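Local coordinates for protein arabinan endo-1,5-alpha-l-arabinosidase A (Cellvibrio cellulosa, PDB 1GYH) that cleaves alpha-1,5-arabinofuranosyl bonds of linear arabinan, releasing almost exclusively arabinotriose during breakdown of the plant cell wall, at residues A[166-178]-A[231-245]. Residues are numbered along the deposited sequence; the frame is centred on the assembly and turned at random.
Sequences PQEWHSIAKLERS and TGPYLDKTGRDMNQG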
ATOM      1  N   PRO A 166       0.552   3.704 -26.178  1.00 17.79           N
ATOM      2  CA  PRO A 166       0.166   5.000 -25.617  1.00 18.06           C
ATOM      3  C   PRO A 166      -0.431   4.856 -24.220  1.00 17.57           C
ATOM      4  O   PRO A 166      -1.032   3.818 -23.886  1.00 17.08           O
ATOM      5  CB  PRO A 166      -0.927   5.454 -26.586  1.00 18.81           C
ATOM      6  CG  PRO A 166      -1.521   4.147 -27.073  1.00 19.71           C
ATOM      7  CD  PRO A 166      -0.281   3.350 -27.350  1.00 17.98           C
ATOM      8  N   GLN A 167      -0.267   5.883 -23.396  1.00 16.77           N
ATOM      9  CA  GLN A 167      -0.669   5.807 -22.000  1.00 16.02           C
ATOM     10  C   GLN A 167      -2.164   5.826 -21.826  1.00 15.64           C
ATOM     11  O   GLN A 167      -2.864   6.442 -22.614  1.00 16.03           O
ATOM     12  CB  GLN A 167       0.012   6.946 -21.170  1.00 16.64           C
ATOM     13  CG  GLN A 167       1.549   6.828 -21.212  1.00 16.01           C
ATOM     14  CD  GLN A 167       2.326   7.517 -20.081  1.00 16.44           C
ATOM     15  OE1 GLN A 167       1.750   8.017 -19.117  1.00 14.96           O
ATOM     16  NE2 GLN A 167       3.677   7.497 -20.198  1.00 15.72           N
ATOM     17  N   GLU A 168      -2.646   5.145 -20.789  1.00 14.93           N
ATOM     18  CA  GLU A 168      -4.050   5.192 -20.369  1.00 14.61           C
ATOM     19  C   GLU A 168      -4.178   5.350 -18.872  1.00 13.50           C
ATOM     20  O   GLU A 168      -3.747   4.474 -18.088  1.00 13.13           O
ATOM     21  CB  GLU A 168      -4.804   3.900 -20.791  1.00 16.28           C
ATOM     22  CG  GLU A 168      -6.325   3.998 -20.638  1.00 18.85           C
ATOM     23  CD  GLU A 168      -7.089   2.708 -20.977  1.00 20.42           C
ATOM     24  OE1 GLU A 168      -6.579   1.916 -21.824  1.00 19.78           O
ATOM     25  OE2 GLU A 168      -8.199   2.515 -20.382  1.00 16.64           O
ATOM     26  N   TRP A 169      -4.824   6.448 -18.470  1.00 11.87           N
ATOM     27  CA  TRP A 169      -4.970   6.826 -17.084  1.00 11.57           C
ATOM     28  C   TRP A 169      -6.418   7.024 -16.707  1.00 10.81           C
ATOM     29  O   TRP A 169      -7.209   7.446 -17.527  1.00 11.64           O
ATOM     30  CB  TRP A 169      -4.266   8.198 -16.859  1.00 12.45           C
ATOM     31  CG  TRP A 169      -2.747   8.079 -16.810  1.00 11.87           C
ATOM     32  CD1 TRP A 169      -1.933   7.657 -17.820  1.00 13.69           C
ATOM     33  CD2 TRP A 169      -1.874   8.346 -15.683  1.00 12.51           C
ATOM     34  NE1 TRP A 169      -0.625   7.673 -17.403  1.00 13.06           N
ATOM     35  CE2 TRP A 169      -0.563   8.070 -16.099  1.00 12.30           C
ATOM     36  CE3 TRP A 169      -2.078   8.778 -14.370  1.00 13.81           C
ATOM     37  CZ2 TRP A 169       0.552   8.218 -15.254  1.00 13.06           C
ATOM     38  CZ3 TRP A 169      -0.957   8.956 -13.531  1.00 13.34           C
ATOM     39  CH2 TRP A 169       0.323   8.669 -13.976  1.00 11.83           C
ATOM     40  N   HIS A 170      -6.705   6.825 -15.433  1.00 11.10           N
ATOM     41  CA  HIS A 170      -8.001   7.078 -14.827  1.00 13.10           C
ATOM     42  C   HIS A 170      -7.875   7.594 -13.393  1.00 13.87           C
ATOM     43  O   HIS A 170      -7.132   7.033 -12.555  1.00 15.67           O
ATOM     44  CB  HIS A 170      -8.893   5.769 -14.806  1.00 12.57           C
ATOM     45  CG  HIS A 170      -9.073   5.152 -16.158  1.00 12.36           C
ATOM     46  ND1 HIS A 170     -10.054   5.565 -17.040  1.00 15.99           N
ATOM     47  CD2 HIS A 170      -8.353   4.210 -16.808  1.00 12.21           C
ATOM     48  CE1 HIS A 170      -9.919   4.910 -18.179  1.00 15.62           C
ATOM     49  NE2 HIS A 170      -8.913   4.062 -18.053  1.00 13.15           N
ATOM     50  N   SER A 171      -8.634   8.629 -13.069  1.00 14.36           N
ATOM     51  CA  SER A 171      -8.788   9.022 -11.674  1.00 14.39           C
ATOM     52  C   SER A 171      -9.757   8.049 -10.977  1.00 13.76           C
ATOM     53  O   SER A 171     -10.778   7.689 -11.568  1.00 14.15           O
ATOM     54  CB  SER A 171      -9.328  10.450 -11.560  1.00 14.86           C
ATOM     55  OG  SER A 171      -8.421  11.384 -12.170  1.00 16.53           O
ATOM     56  N   ILE A 172      -9.452   7.634  -9.762  1.00 12.81           N
ATOM     57  CA  ILE A 172     -10.285   6.668  -9.031  1.00 13.36           C
ATOM     58  C   ILE A 172     -10.817   7.180  -7.693  1.00 13.70           C
ATOM     59  O   ILE A 172     -11.881   6.761  -7.261  1.00 12.39           O
ATOM     60  CB  ILE A 172      -9.592   5.252  -8.914  1.00 13.38           C
ATOM     61  CG1 ILE A 172      -8.248   5.304  -8.142  1.00 14.58           C
ATOM     62  CG2 ILE A 172      -9.451   4.624 -10.332  1.00 16.01           C
ATOM     63  CD1 ILE A 172      -7.542   3.944  -7.867  1.00 15.37           C
ATOM     64  N   ALA A 173     -10.099   8.103  -7.016  1.00 13.41           N
ATOM     65  CA  ALA A 173     -10.619   8.705  -5.800  1.00 12.68           C
ATOM     66  C   ALA A 173      -9.970  10.070  -5.593  1.00 14.06           C
ATOM     67  O   ALA A 173      -8.801  10.224  -5.889  1.00 13.24           O
ATOM     68  CB  ALA A 173     -10.369   7.845  -4.590  1.00 12.68           C
ATOM     69  N   LYS A 174     -10.731  10.995  -5.023  1.00 14.76           N
ATOM     70  CA  LYS A 174     -10.298  12.398  -4.854  1.00 15.07           C
ATOM     71  C   LYS A 174     -11.039  13.037  -3.699  1.00 15.64           C
ATOM     72  O   LYS A 174     -12.201  12.674  -3.406  1.00 15.94           O
ATOM     73  CB  LYS A 174     -10.609  13.228  -6.127  1.00 14.93           C
ATOM     74  CG  LYS A 174      -9.937  12.834  -7.440  1.00 15.31           C
ATOM     75  CD  LYS A 174     -10.382  13.840  -8.526  1.00 18.61           C
ATOM     76  CE  LYS A 174     -10.638  13.309  -9.895  1.00 20.90           C
ATOM     77  NZ  LYS A 174     -11.310  14.363 -10.787  1.00 17.43           N
ATOM     78  N   LEU A 175     -10.388  14.002  -3.032  1.00 14.34           N
ATOM     79  CA  LEU A 175     -11.060  14.924  -2.134  1.00 13.89           C
ATOM     80  C   LEU A 175     -10.802  16.382  -2.609  1.00 14.04           C
ATOM     81  O   LEU A 175      -9.976  16.608  -3.495  1.00 12.70           O
ATOM     82  CB  LEU A 175     -10.597  14.738  -0.715  1.00 14.42           C
ATOM     83  CG  LEU A 175     -10.910  13.379  -0.069  1.00 16.73           C
ATOM     84  CD1 LEU A 175     -10.145  13.178   1.248  1.00 15.82           C
ATOM     85  CD2 LEU A 175     -12.411  13.307   0.178  1.00 17.82           C
ATOM     86  N   GLU A 176     -11.547  17.336  -2.043  1.00 13.34           N
ATOM     87  CA  GLU A 176     -11.640  18.694  -2.610  1.00 14.08           C
ATOM     88  C   GLU A 176     -10.256  19.374  -2.593  1.00 13.19           C
ATOM     89  O   GLU A 176      -9.498  19.189  -1.655  1.00 13.43           O
ATOM     90  CB  GLU A 176     -12.651  19.544  -1.844  1.00 13.65           C
ATOM     91  CG  GLU A 176     -12.904  20.953  -2.410  1.00 14.99           C
ATOM     92  CD  GLU A 176     -13.423  20.939  -3.832  1.00 16.25           C
ATOM     93  OE1 GLU A 176     -14.656  20.767  -4.008  1.00 16.83           O
ATOM     94  OE2 GLU A 176     -12.607  21.093  -4.778  1.00 14.19           O
ATOM     95  N   ARG A 177      -9.977  20.112  -3.663  1.00 13.79           N
ATOM     96  CA  ARG A 177      -8.803  21.003  -3.826  1.00 13.63           C
ATOM     97  C   ARG A 177      -9.033  21.949  -4.991  1.00 12.81           C
ATOM     98  O   ARG A 177      -9.441  21.537  -6.099  1.00 13.59           O
ATOM     99  CB  ARG A 177      -7.534  20.181  -4.099  1.00 14.36           C
ATOM    100  CG  ARG A 177      -6.238  21.052  -4.236  1.00 12.92           C
ATOM    101  CD  ARG A 177      -5.133  20.419  -5.085  1.00 14.63           C
ATOM    102  NE  ARG A 177      -3.897  21.220  -5.158  1.00 11.48           N
ATOM    103  CZ  ARG A 177      -2.815  21.057  -4.380  1.00 12.90           C
ATOM    104  NH1 ARG A 177      -2.776  20.151  -3.415  1.00 11.60           N
ATOM    105  NH2 ARG A 177      -1.763  21.843  -4.553  1.00 13.36           N
ATOM    106  N   SER A 178      -8.785  23.226  -4.765  1.00 12.23           N
ATOM    107  CA  SER A 178      -8.800  24.236  -5.817  1.00 11.32           C
ATOM    108  C   SER A 178      -7.435  24.279  -6.476  1.00 11.19           C
ATOM    109  O   SER A 178      -6.404  24.170  -5.775  1.00 10.53           O
ATOM    110  CB  SER A 178      -9.102  25.620  -5.220  1.00 11.79           C
ATOM    111  OG  SER A 178      -8.772  26.648  -6.139  1.00  9.37           O
ATOM    112  N   THR A 231     -11.352   0.217 -13.821  1.00 13.07           N
ATOM    113  CA  THR A 231     -11.173   1.621 -14.159  1.00 14.24           C
ATOM    114  C   THR A 231     -12.243   2.573 -13.583  1.00 14.88           C
ATOM    115  O   THR A 231     -12.250   3.761 -13.935  1.00 16.88           O
ATOM    116  CB  THR A 231     -11.107   1.810 -15.682  1.00 14.39           C
ATOM    117  OG1 THR A 231     -12.226   1.169 -16.335  1.00 15.04           O
ATOM    118  CG2 THR A 231      -9.924   1.140 -16.292  1.00 16.58           C
ATOM    119  N   GLY A 232     -13.161   2.063 -12.755  1.00 13.99           N
ATOM    120  CA  GLY A 232     -14.162   2.848 -12.073  1.00 14.25           C
ATOM    121  C   GLY A 232     -15.506   2.973 -12.796  1.00 13.83           C
ATOM    122  O   GLY A 232     -15.729   2.373 -13.854  1.00 15.58           O
ATOM    123  N   PRO A 233     -16.425   3.743 -12.237  1.00 14.20           N
ATOM    124  CA  PRO A 233     -16.242   4.474 -10.964  1.00 13.13           C
ATOM    125  C   PRO A 233     -16.490   3.633  -9.724  1.00 13.91           C
ATOM    126  O   PRO A 233     -17.399   2.785  -9.709  1.00 12.90           O
ATOM    127  CB  PRO A 233     -17.333   5.534 -11.038  1.00 13.29           C
ATOM    128  CG  PRO A 233     -18.510   4.799 -11.823  1.00 14.07           C
ATOM    129  CD  PRO A 233     -17.769   3.960 -12.837  1.00 14.40           C
ATOM    130  N   TYR A 234     -15.728   3.909  -8.662  1.00 13.57           N
ATOM    131  CA  TYR A 234     -15.877   3.288  -7.369  1.00 13.60           C
ATOM    132  C   TYR A 234     -16.882   4.073  -6.533  1.00 13.74           C
ATOM    133  O   TYR A 234     -16.682   5.281  -6.246  1.00 12.90           O
ATOM    134  CB  TYR A 234     -14.504   3.197  -6.646  1.00 13.58           C
ATOM    135  CG  TYR A 234     -13.547   2.221  -7.330  1.00 13.30           C
ATOM    136  CD1 TYR A 234     -12.769   2.612  -8.407  1.00 10.47           C
ATOM    137  CD2 TYR A 234     -13.447   0.885  -6.902  1.00 12.30           C
ATOM    138  CE1 TYR A 234     -11.924   1.697  -9.062  1.00 14.82           C
ATOM    139  CE2 TYR A 234     -12.627  -0.029  -7.557  1.00 12.65           C
ATOM    140  CZ  TYR A 234     -11.849   0.375  -8.620  1.00 13.65           C
ATOM    141  OH  TYR A 234     -10.983  -0.531  -9.253  1.00 13.89           O
ATOM    142  N   LEU A 235     -17.975   3.415  -6.169  1.00 12.22           N
ATOM    143  CA  LEU A 235     -19.056   3.991  -5.412  1.00 11.94           C
ATOM    144  C   LEU A 235     -19.078   3.467  -3.989  1.00 12.55           C
ATOM    145  O   LEU A 235     -18.732   2.319  -3.727  1.00 12.90           O
ATOM    146  CB  LEU A 235     -20.420   3.665  -6.089  1.00 12.37           C
ATOM    147  CG  LEU A 235     -20.631   3.984  -7.556  1.00 12.64           C
ATOM    148  CD1 LEU A 235     -22.095   3.745  -7.966  1.00 15.75           C
ATOM    149  CD2 LEU A 235     -20.198   5.423  -7.879  1.00 14.32           C
ATOM    150  N   ASP A 236     -19.563   4.279  -3.056  1.00 12.70           N
ATOM    151  CA  ASP A 236     -19.679   3.845  -1.666  1.00 13.44           C
ATOM    152  C   ASP A 236     -21.112   3.282  -1.395  1.00 13.61           C
ATOM    153  O   ASP A 236     -21.897   3.122  -2.358  1.00 12.42           O
ATOM    154  CB  ASP A 236     -19.193   4.957  -0.691  1.00 12.60           C
ATOM    155  CG  ASP A 236     -20.169   6.116  -0.543  1.00 15.64           C
ATOM    156  OD1 ASP A 236     -21.371   6.082  -1.005  1.00 14.36           O
ATOM    157  OD2 ASP A 236     -19.799   7.138   0.072  1.00 15.71           O
ATOM    158  N   LYS A 237     -21.424   2.960  -0.136  1.00 13.48           N
ATOM    159  CA  LYS A 237     -22.731   2.368   0.244  1.00 14.11           C
ATOM    160  C   LYS A 237     -23.958   3.244  -0.085  1.00 14.51           C
ATOM    161  O   LYS A 237     -25.090   2.716  -0.283  1.00 13.65           O
ATOM    162  CB  LYS A 237     -22.781   1.970   1.729  1.00 13.22           C
ATOM    163  CG  LYS A 237     -21.803   0.896   2.130  1.00 16.24           C
ATOM    164  CD  LYS A 237     -21.791   0.673   3.626  1.00 15.29           C
ATOM    165  CE  LYS A 237     -20.919  -0.524   4.010  1.00 15.76           C
ATOM    166  NZ  LYS A 237     -20.930  -0.787   5.504  1.00 13.71           N
ATOM    167  N   THR A 238     -23.747   4.564  -0.165  1.00 13.88           N
ATOM    168  CA  THR A 238     -24.789   5.504  -0.487  1.00 13.64           C
ATOM    169  C   THR A 238     -24.844   5.847  -1.969  1.00 12.86           C
ATOM    170  O   THR A 238     -25.683   6.646  -2.363  1.00 12.80           O
ATOM    171  CB  THR A 238     -24.624   6.868   0.274  1.00 13.99           C
ATOM    172  OG1 THR A 238     -23.446   7.542  -0.198  1.00 13.34           O
ATOM    173  CG2 THR A 238     -24.385   6.675   1.734  1.00 15.91           C
ATOM    174  N   GLY A 239     -23.966   5.277  -2.777  1.00 11.61           N
ATOM    175  CA  GLY A 239     -23.931   5.560  -4.204  1.00 12.78           C
ATOM    176  C   GLY A 239     -23.121   6.780  -4.615  1.00 12.61           C
ATOM    177  O   GLY A 239     -23.269   7.313  -5.726  1.00 12.10           O
ATOM    178  N   ARG A 240     -22.254   7.216  -3.701  1.00 13.12           N
ATOM    179  CA  ARG A 240     -21.375   8.354  -3.967  1.00 13.61           C
ATOM    180  C   ARG A 240     -20.023   7.904  -4.517  1.00 11.88           C
ATOM    181  O   ARG A 240     -19.339   7.055  -3.913  1.00 11.92           O
ATOM    182  CB  ARG A 240     -21.181   9.190  -2.687  1.00 13.32           C
ATOM    183  CG  ARG A 240     -20.465  10.527  -2.906  0.50 16.91           C
ATOM    184  CD  ARG A 240     -20.695  11.505  -1.743  0.50 21.02           C
ATOM    185  NE  ARG A 240     -19.638  12.502  -1.645  0.50 24.08           N
ATOM    186  CZ  ARG A 240     -19.266  13.139  -0.527  0.50 25.05           C
ATOM    187  NH1 ARG A 240     -19.870  12.913   0.631  0.50 25.20           N
ATOM    188  NH2 ARG A 240     -18.274  14.022  -0.575  0.50 26.05           N
ATOM    189  N   ASP A 241     -19.663   8.506  -5.646  1.00 11.32           N
ATOM    190  CA  ASP A 241     -18.397   8.307  -6.357  1.00 12.14           C
ATOM    191  C   ASP A 241     -17.215   8.774  -5.455  1.00 12.52           C
ATOM    192  O   ASP A 241     -17.256   9.880  -4.896  1.00 12.89           O
ATOM    193  CB  ASP A 241     -18.430   9.104  -7.654  1.00 11.99           C
ATOM    194  CG  ASP A 241     -17.240   8.828  -8.589  1.00 13.61           C
ATOM    195  OD1 ASP A 241     -16.258   8.113  -8.230  1.00 13.18           O
ATOM    196  OD2 ASP A 241     -17.231   9.315  -9.747  1.00 16.01           O
ATOM    197  N   MET A 242     -16.232   7.905  -5.268  1.00 12.51           N
ATOM    198  CA  MET A 242     -15.001   8.244  -4.533  1.00 13.04           C
ATOM    199  C   MET A 242     -14.227   9.409  -5.223  1.00 13.49           C
ATOM    200  O   MET A 242     -13.475  10.124  -4.530  1.00 13.33           O
ATOM    201  CB  MET A 242     -14.102   7.020  -4.338  1.00 12.88           C
ATOM    202  CG  MET A 242     -14.753   5.929  -3.456  1.00 13.80           C
ATOM    203  SD  MET A 242     -13.717   4.488  -3.169  1.00 14.46           S
ATOM    204  CE  MET A 242     -12.653   5.092  -1.814  1.00 18.34           C
ATOM    205  N   ASN A 243     -14.426   9.613  -6.519  1.00 12.56           N
ATOM    206  CA  ASN A 243     -13.894  10.822  -7.231  1.00 13.83           C
ATOM    207  C   ASN A 243     -14.495  12.141  -6.777  1.00 14.08           C
ATOM    208  O   ASN A 243     -13.973  13.203  -7.132  1.00 14.15           O
ATOM    209  CB  ASN A 243     -14.046  10.727  -8.756  1.00 13.79           C
ATOM    210  CG  ASN A 243     -12.933   9.924  -9.401  1.00 15.91           C
ATOM    211  OD1 ASN A 243     -11.829   9.781  -8.849  1.00 16.56           O
ATOM    212  ND2 ASN A 243     -13.209   9.393 -10.561  1.00 17.81           N
ATOM    213  N   GLN A 244     -15.572  12.092  -5.983  1.00 14.53           N
ATOM    214  CA  GLN A 244     -16.160  13.285  -5.383  1.00 14.17           C
ATOM    215  C   GLN A 244     -16.306  13.106  -3.889  1.00 13.58           C
ATOM    216  O   GLN A 244     -17.230  13.614  -3.273  1.00 14.78           O
ATOM    217  CB  GLN A 244     -17.489  13.715  -6.084  1.00 15.22           C
ATOM    218  CG  GLN A 244     -17.280  13.990  -7.570  1.00 17.30           C
ATOM    219  CD  GLN A 244     -18.169  15.024  -8.143  1.00 19.77           C
ATOM    220  OE1 GLN A 244     -18.327  16.090  -7.572  1.00 20.70           O
ATOM    221  NE2 GLN A 244     -18.776  14.715  -9.298  1.00 21.16           N
ATOM    222  N   GLY A 245     -15.350  12.435  -3.277  1.00 13.55           N
ATOM    223  CA  GLY A 245     -15.293  12.340  -1.840  1.00 14.40           C
ATOM    224  C   GLY A 245     -16.098  11.217  -1.211  1.00 14.80           C
ATOM    225  O   GLY A 245     -16.206  11.152   0.003  1.00 14.33           O
TER
HETATM  226  O   HOH W   1     -14.093   6.305  -8.869  1.00 22.32           O
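Asn-243 lays its carboxamide across the backbone of Ser-171 to Ala-173, where the outer strand 169-173 of one propeller blade meets the 231-245 loop of the next. Its ND2 donates to Ser-171 O (3.1 Å) in the plane of the amide but well above the carbonyl plane, while OD1 sits 3.0 Å from Ile-172 C. The aliphatic chain of Lys-174 crosses this side chain, CG lying 3.9 Å from Asn-243 OD1. Lys-174 N donates to Met-242 O (2.9 Å), which receives Gly-245 N on the opposite face of its plane. At the other end of the strand, Thr-231 covers one face of the His-170 imidazole in a CH-pi contact, CB 3.8 Å from the ring centroid; CG2, anti to the carbonyl carbon, comes 3.5 Å from His-170 CD2. An in-plane bond from NE2 to the anti lone pair of Glu-168 OE2 helps hold the ring's rotation. Ile-172 CG2 touches Tyr-234 CE1 obliquely, the two side chains running alongside each other and both reaching Leu-205 of strand 202-209. The strand side thus offers only main-chain groups to the polar contacts, answered by the Asn-243 amide, Met-242 O and, through one water on Ile-172 O, Tyr-234 N and Asp-241 OD1.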